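Local atomic coordinates of UV damage endonuclease (Sulfolobus acidocaldarius, PDB entry 3TC3), a protein that probably acts as a metal-dependent endonuclease in DNA repair, recognising UV-damaged DNA and cutting it to start excision. Residues L62-E67 with D106-I111; G214-F219 with V240-W244. One frame throughout, in Å; residues are numbered along the deposited sequence.

Interaction 1 lies within the helical shell of the eight-stranded barrel, while interaction 2 joins that shell to a barrel strand; their centres lie about 27 Å apart with no atoms touching. Interaction 1 joins outer helices 48-71 and 101-113; it is apolar next to strand 76-78, salt-bridged on the other side, and only partly buried. Interaction 2, the more deeply buried, ties the entry of strand 217-220 to the turn that follows helix 233-241. There the polar chemistry uses backbone groups of the strand, gripped by a threonine hydroxyl and an indole N-H, whereas in interaction 1 it passes between charged side-chain ends. Interaction 2 also comes near the manganese site, from which interaction 1 is remote.

Interaction 1. Residues L62-E67 with D106-I111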
loop_
_atom_site.group_PDB
_atom_site.type_symbol
_atom_site.label_atom_id
_atom_site.label_comp_id
_atom_site.label_asym_id
_atom_site.label_seq_id
_atom_site.Cartn_x
_atom_site.Cartn_y
_atom_site.Cartn_z
ATOM N N LEU A 62 10.712 -12.452 0.762
ATOM C CA LEU A 62 9.640 -11.863 1.642
ATOM C C LEU A 62 9.615 -12.489 3.024
ATOM O O LEU A 62 9.519 -11.755 3.991
ATOM C CB LEU A 62 8.256 -11.995 0.937
ATOM C CG LEU A 62 7.061 -11.419 1.759
ATOM C CD1 LEU A 62 7.161 -9.897 2.150
ATOM C CD2 LEU A 62 5.770 -11.672 0.971
ATOM N N LYS A 63 9.747 -13.840 3.133
ATOM C CA LYS A 63 9.747 -14.454 4.445
ATOM C C LYS A 63 10.945 -13.961 5.225
ATOM O O LYS A 63 10.798 -13.605 6.375
ATOM C CB LYS A 63 9.837 -15.990 4.316
ATOM C CG LYS A 63 9.812 -16.709 5.643
ATOM C CD LYS A 63 8.488 -16.654 6.416
ATOM C CE LYS A 63 8.601 -17.263 7.861
ATOM N NZ LYS A 63 8.886 -18.772 7.882
ATOM N N ASN A 64 12.093 -13.887 4.574
ATOM C CA ASN A 64 13.301 -13.395 5.260
ATOM C C ASN A 64 13.151 -11.939 5.737
ATOM O O ASN A 64 13.545 -11.605 6.852
ATOM C CB ASN A 64 14.503 -13.555 4.379
ATOM C CG ASN A 64 14.918 -15.013 4.250
ATOM O OD1 ASN A 64 14.521 -15.873 5.067
ATOM N ND2 ASN A 64 15.651 -15.312 3.197
ATOM N N ILE A 65 12.546 -11.094 4.890
ATOM C CA ILE A 65 12.272 -9.757 5.309
ATOM C C ILE A 65 11.354 -9.651 6.510
ATOM O O ILE A 65 11.597 -8.820 7.414
ATOM C CB ILE A 65 11.654 -8.965 4.054
ATOM C CG1 ILE A 65 12.696 -8.725 2.976
ATOM C CG2 ILE A 65 10.950 -7.637 4.527
ATOM C CD1 ILE A 65 12.128 -8.066 1.695
ATOM N N LEU A 66 10.277 -10.455 6.529
ATOM C CA LEU A 66 9.310 -10.333 7.601
ATOM C C LEU A 66 10.009 -10.807 8.902
ATOM O O LEU A 66 9.780 -10.237 9.925
ATOM C CB LEU A 66 8.026 -11.129 7.354
ATOM C CG LEU A 66 7.239 -10.535 6.172
ATOM C CD1 LEU A 66 6.184 -11.630 5.771
ATOM C CD2 LEU A 66 6.555 -9.169 6.556
ATOM N N GLU A 67 10.839 -11.820 8.815
ATOM C CA GLU A 67 11.642 -12.241 9.992
ATOM C C GLU A 67 12.548 -11.163 10.529
ATOM O O GLU A 67 12.609 -10.914 11.779
ATOM C CB GLU A 67 12.395 -13.539 9.615
ATOM C CG GLU A 67 11.445 -14.703 9.537
ATOM C CD GLU A 67 12.130 -16.007 9.108
ATOM O OE1 GLU A 67 13.198 -15.972 8.459
ATOM O OE2 GLU A 67 11.514 -17.087 9.329
ATOM N N ASP A 106 2.801 -20.378 4.774
ATOM C CA ASP A 106 3.850 -20.223 5.787
ATOM C C ASP A 106 4.052 -18.727 6.111
ATOM O O ASP A 106 4.115 -18.350 7.301
ATOM C CB ASP A 106 5.158 -20.846 5.304
ATOM C CG ASP A 106 6.340 -20.515 6.197
ATOM O OD1 ASP A 106 6.427 -21.055 7.320
ATOM O OD2 ASP A 106 7.241 -19.729 5.813
ATOM N N ILE A 107 4.072 -17.902 5.036
ATOM C CA ILE A 107 4.280 -16.466 5.179
ATOM C C ILE A 107 3.057 -15.903 5.898
ATOM O O ILE A 107 3.201 -15.122 6.828
ATOM C CB ILE A 107 4.490 -15.818 3.809
ATOM C CG1 ILE A 107 5.934 -16.103 3.305
ATOM C CG2 ILE A 107 4.244 -14.252 3.943
ATOM C CD1 ILE A 107 6.082 -15.937 1.766
ATOM N N GLY A 108 1.851 -16.304 5.456
ATOM C CA GLY A 108 0.669 -15.830 6.135
ATOM C C GLY A 108 0.607 -16.240 7.625
ATOM O O GLY A 108 0.203 -15.416 8.481
ATOM N N ASP A 109 1.006 -17.468 7.940
ATOM C CA ASP A 109 1.054 -17.865 9.362
ATOM C C ASP A 109 1.961 -17.005 10.148
ATOM O O ASP A 109 1.616 -16.569 11.260
ATOM C CB ASP A 109 1.509 -19.336 9.565
ATOM C CG ASP A 109 0.525 -20.321 9.014
ATOM O OD1 ASP A 109 -0.665 -19.992 8.793
ATOM O OD2 ASP A 109 0.965 -21.473 8.784
ATOM N N PHE A 110 3.114 -16.635 9.571
ATOM C CA PHE A 110 4.071 -15.830 10.281
ATOM C C PHE A 110 3.499 -14.439 10.525
ATOM O O PHE A 110 3.659 -13.856 11.590
ATOM C CB PHE A 110 5.363 -15.708 9.463
ATOM C CG PHE A 110 6.443 -14.955 10.169
ATOM C CD1 PHE A 110 7.311 -15.640 11.049
ATOM C CD2 PHE A 110 6.608 -13.552 10.011
ATOM C CE1 PHE A 110 8.335 -14.944 11.736
ATOM C CE2 PHE A 110 7.653 -12.844 10.694
ATOM C CZ PHE A 110 8.520 -13.570 11.551
ATOM N N ILE A 111 2.779 -13.921 9.519
ATOM C CA ILE A 111 2.160 -12.628 9.709
ATOM C C ILE A 111 1.094 -12.577 10.804
ATOM O O ILE A 111 1.062 -11.625 11.617
ATOM C CB ILE A 111 1.607 -12.162 8.315
ATOM C CG1 ILE A 111 2.773 -11.870 7.357
ATOM C CG2 ILE A 111 0.566 -11.043 8.371
ATOM C CD1 ILE A 111 2.307 -11.700 5.855
#
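Lys63 reaches across to helix 101-113 and puts its ammonium on the carboxylate of Asp106, NZ to OD2 2.8 Å, meeting that oxygen on its syn side and only 16° out of the carboxylate plane. The lysine chain starts anti to the backbone N (chi1 -179°) and bends at chi2 and again at chi4, which brings its end over to the partner helix; the two side chains cross at about a right angle. On its own helix the same Lys63 NZ also faces Glu67, with OE2 at 3.4 Å, so one ammonium is shared by two carboxylates.

Beneath this charged layer lies the ring of Phe110, swung toward helix 48-71 with its CG anti to the backbone N. Lys63 CE packs obliquely against it, 3.8 Å from Phe110 CD1. Glu67 offers its CG to the far end of the ring, 3.7 Å from Phe110 CZ, and the Leu66 backbone and CB press on the CE2 corner.

The tightly packed side is wholly apolar. One methyl of Leu66, CD1, touches two isoleucines of the other helix, 3.7 Å from Ile107 CG2 and 3.8 Å from Ile111 CG1. Leu62 adds a looser touch, its CD2 4.2 Å from that same Ile107 methyl, CG2. Phe77 of strand 76-78 lies against Leu62 and Leu66, so this side faces the barrel wall. By contrast, Lys63, Glu67, Asp106 and Phe110 all keep some exposure to solvent.

The two short helical segments run nearly parallel, 13° apart with axes 10.3 Å from each other. With its lysine between two acids, the network carries one more negative than positive charge if all three are ionised, and the shared ammonium probably eases the repulsion between the carboxylates.

Interaction 2. Residues G214-F219 with V240-W244; sequences GIPVIF and VRRTW
Trp244 lays one face of its indole under Pro216, whose CB stands 3.6 Å from the centroid of the five-membered ring and 15° off its normal, a CH-pi contact. The ring edge is used as well: Trp244 NE1 donates to Val217 O at 2.8 Å, the oxygen near the indole plane but the donor well above the carbonyl plane, and Ile218 CG1 meets Trp244 CZ2 at 3.7 Å. An alanine in its place would remove the indole, and is likely to leave Val217 O without this donor and open a gap beside Pro216 and Ile218.

Thr243 takes the N-H of the same residue: its OG1 accepts an almost straight bond (172°) from Val217 N, 3.0 Å away, and donates to Val240 O, which also takes Thr243 N. Val240 CG2 packs on Val217 CG1 at 3.8 Å, and a water bridges Gly214 O and Thr243 O.

Strand 217-220 is the sixth of the barrel, and Ile218 lies close to the manganese ligands Glu195 and Asp251. The contact joins this strand's start to the turn after helix 233-241, within the beta-alpha-beta crossover to strand 249-252 of the TIM barrel.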
loop_
_atom_site.group_PDB
_atom_site.type_symbol
_atom_site.label_atom_id
_atom_site.label_comp_id
_atom_site.label_asym_id
_atom_site.label_seq_id
_atom_site.Cartn_x
_atom_site.Cartn_y
_atom_site.Cartn_z
ATOM N N GLY A 214 -18.242 3.315 2.585
ATOM C CA GLY A 214 -17.577 2.625 3.693
ATOM C C GLY A 214 -16.099 2.344 3.421
ATOM O O GLY A 214 -15.430 1.662 4.268
ATOM N N ILE A 215 -15.538 2.835 2.319
ATOM C CA ILE A 215 -14.075 2.640 2.017
ATOM C C ILE A 215 -13.193 3.451 2.978
ATOM O O ILE A 215 -13.317 4.632 2.991
ATOM C CB ILE A 215 -13.773 3.060 0.584
ATOM C CG1 ILE A 215 -14.556 2.136 -0.390
ATOM C CG2 ILE A 215 -12.299 2.821 0.286
ATOM C CD1 ILE A 215 -14.519 2.731 -1.786
ATOM N N PRO A 216 -12.306 2.821 3.713
ATOM C CA PRO A 216 -11.339 3.665 4.534
ATOM C C PRO A 216 -10.398 4.471 3.701
ATOM O O PRO A 216 -10.041 4.118 2.556
ATOM C CB PRO A 216 -10.601 2.618 5.373
ATOM C CG PRO A 216 -11.483 1.316 5.237
ATOM C CD PRO A 216 -12.024 1.358 3.850
ATOM N N VAL A 217 -10.043 5.626 4.222
ATOM C CA VAL A 217 -9.108 6.524 3.613
ATOM C C VAL A 217 -7.736 6.456 4.274
ATOM O O VAL A 217 -7.621 6.647 5.484
ATOM C CB VAL A 217 -9.656 7.973 3.670
ATOM C CG1 VAL A 217 -8.671 9.006 2.969
ATOM C CG2 VAL A 217 -11.080 8.019 3.024
ATOM N N ILE A 218 -6.756 6.184 3.441
ATOM C CA ILE A 218 -5.343 6.343 3.901
ATOM C C ILE A 218 -4.921 7.784 3.684
ATOM O O ILE A 218 -4.925 8.280 2.532
ATOM C CB ILE A 218 -4.389 5.438 3.071
ATOM C CG1 ILE A 218 -4.636 4.007 3.410
ATOM C CG2 ILE A 218 -2.864 5.787 3.428
ATOM C CD1 ILE A 218 -3.606 3.020 2.833
ATOM N N PHE A 219 -4.503 8.427 4.771
ATOM C CA PHE A 219 -3.928 9.783 4.687
ATOM C C PHE A 219 -2.461 9.807 4.321
ATOM O O PHE A 219 -1.680 9.145 4.952
ATOM C CB PHE A 219 -4.069 10.392 6.103
ATOM C CG PHE A 219 -3.543 11.788 6.227
ATOM C CD1 PHE A 219 -4.239 12.887 5.660
ATOM C CD2 PHE A 219 -2.309 12.023 6.844
ATOM C CE1 PHE A 219 -3.758 14.145 5.820
ATOM C CE2 PHE A 219 -1.818 13.311 6.963
ATOM C CZ PHE A 219 -2.552 14.399 6.431
ATOM N N VAL A 240 -10.167 11.258 8.849
ATOM C CA VAL A 240 -9.887 9.989 8.229
ATOM C C VAL A 240 -9.988 8.810 9.197
ATOM O O VAL A 240 -10.472 7.697 8.826
ATOM C CB VAL A 240 -8.480 10.112 7.550
ATOM C CG1 VAL A 240 -7.830 8.788 7.556
ATOM C CG2 VAL A 240 -8.541 10.875 6.266
ATOM N N ARG A 241 -9.636 9.027 10.510
ATOM C CA ARG A 241 -9.826 7.928 11.516
ATOM C C ARG A 241 -11.228 7.295 11.576
ATOM O O ARG A 241 -11.375 6.084 11.763
ATOM C CB ARG A 241 -9.395 8.404 12.946
ATOM C CG ARG A 241 -9.424 7.374 14.035
ATOM C CD ARG A 241 -9.085 8.065 15.415
ATOM N NE ARG A 241 -7.720 8.618 15.380
ATOM C CZ ARG A 241 -6.578 7.913 15.448
ATOM N NH1 ARG A 241 -6.580 6.572 15.496
ATOM N NH2 ARG A 241 -5.437 8.586 15.388
ATOM N N ARG A 242 -12.253 8.121 11.443
ATOM C CA ARG A 242 -13.640 7.674 11.515
ATOM C C ARG A 242 -14.027 6.770 10.304
ATOM O O ARG A 242 -15.069 6.128 10.326
ATOM C CB ARG A 242 -14.524 8.908 11.649
ATOM C CG ARG A 242 -14.049 9.695 12.840
ATOM C CD ARG A 242 -15.098 10.692 13.346
ATOM N NE ARG A 242 -15.878 11.350 12.285
ATOM C CZ ARG A 242 -15.803 12.653 11.978
ATOM N NH1 ARG A 242 -14.988 13.473 12.651
ATOM N NH2 ARG A 242 -16.544 13.135 10.978
ATOM N N THR A 243 -13.180 6.714 9.260
ATOM C CA THR A 243 -13.462 5.852 8.122
ATOM C C THR A 243 -12.920 4.460 8.285
ATOM O O THR A 243 -13.202 3.625 7.453
ATOM C CB THR A 243 -12.976 6.408 6.790
ATOM O OG1 THR A 243 -11.537 6.369 6.767
ATOM C CG2 THR A 243 -13.416 7.903 6.620
ATOM N N TRP A 244 -12.214 4.215 9.402
ATOM C CA TRP A 244 -11.650 2.868 9.662
ATOM C C TRP A 244 -12.414 2.191 10.754
ATOM O O TRP A 244 -12.707 2.806 11.767
ATOM C CB TRP A 244 -10.166 2.962 10.058
ATOM C CG TRP A 244 -9.328 3.439 8.943
ATOM C CD1 TRP A 244 -9.176 4.746 8.538
ATOM C CD2 TRP A 244 -8.378 2.664 8.178
ATOM N NE1 TRP A 244 -8.245 4.818 7.476
ATOM C CE2 TRP A 244 -7.743 3.604 7.231
ATOM C CE3 TRP A 244 -8.046 1.328 8.104
ATOM C CZ2 TRP A 244 -6.832 3.195 6.250
ATOM C CZ3 TRP A 244 -7.086 0.942 7.144
ATOM C CH2 TRP A 244 -6.517 1.860 6.239
HETATM O O HOH W 1 -14.759 1.671 6.896
#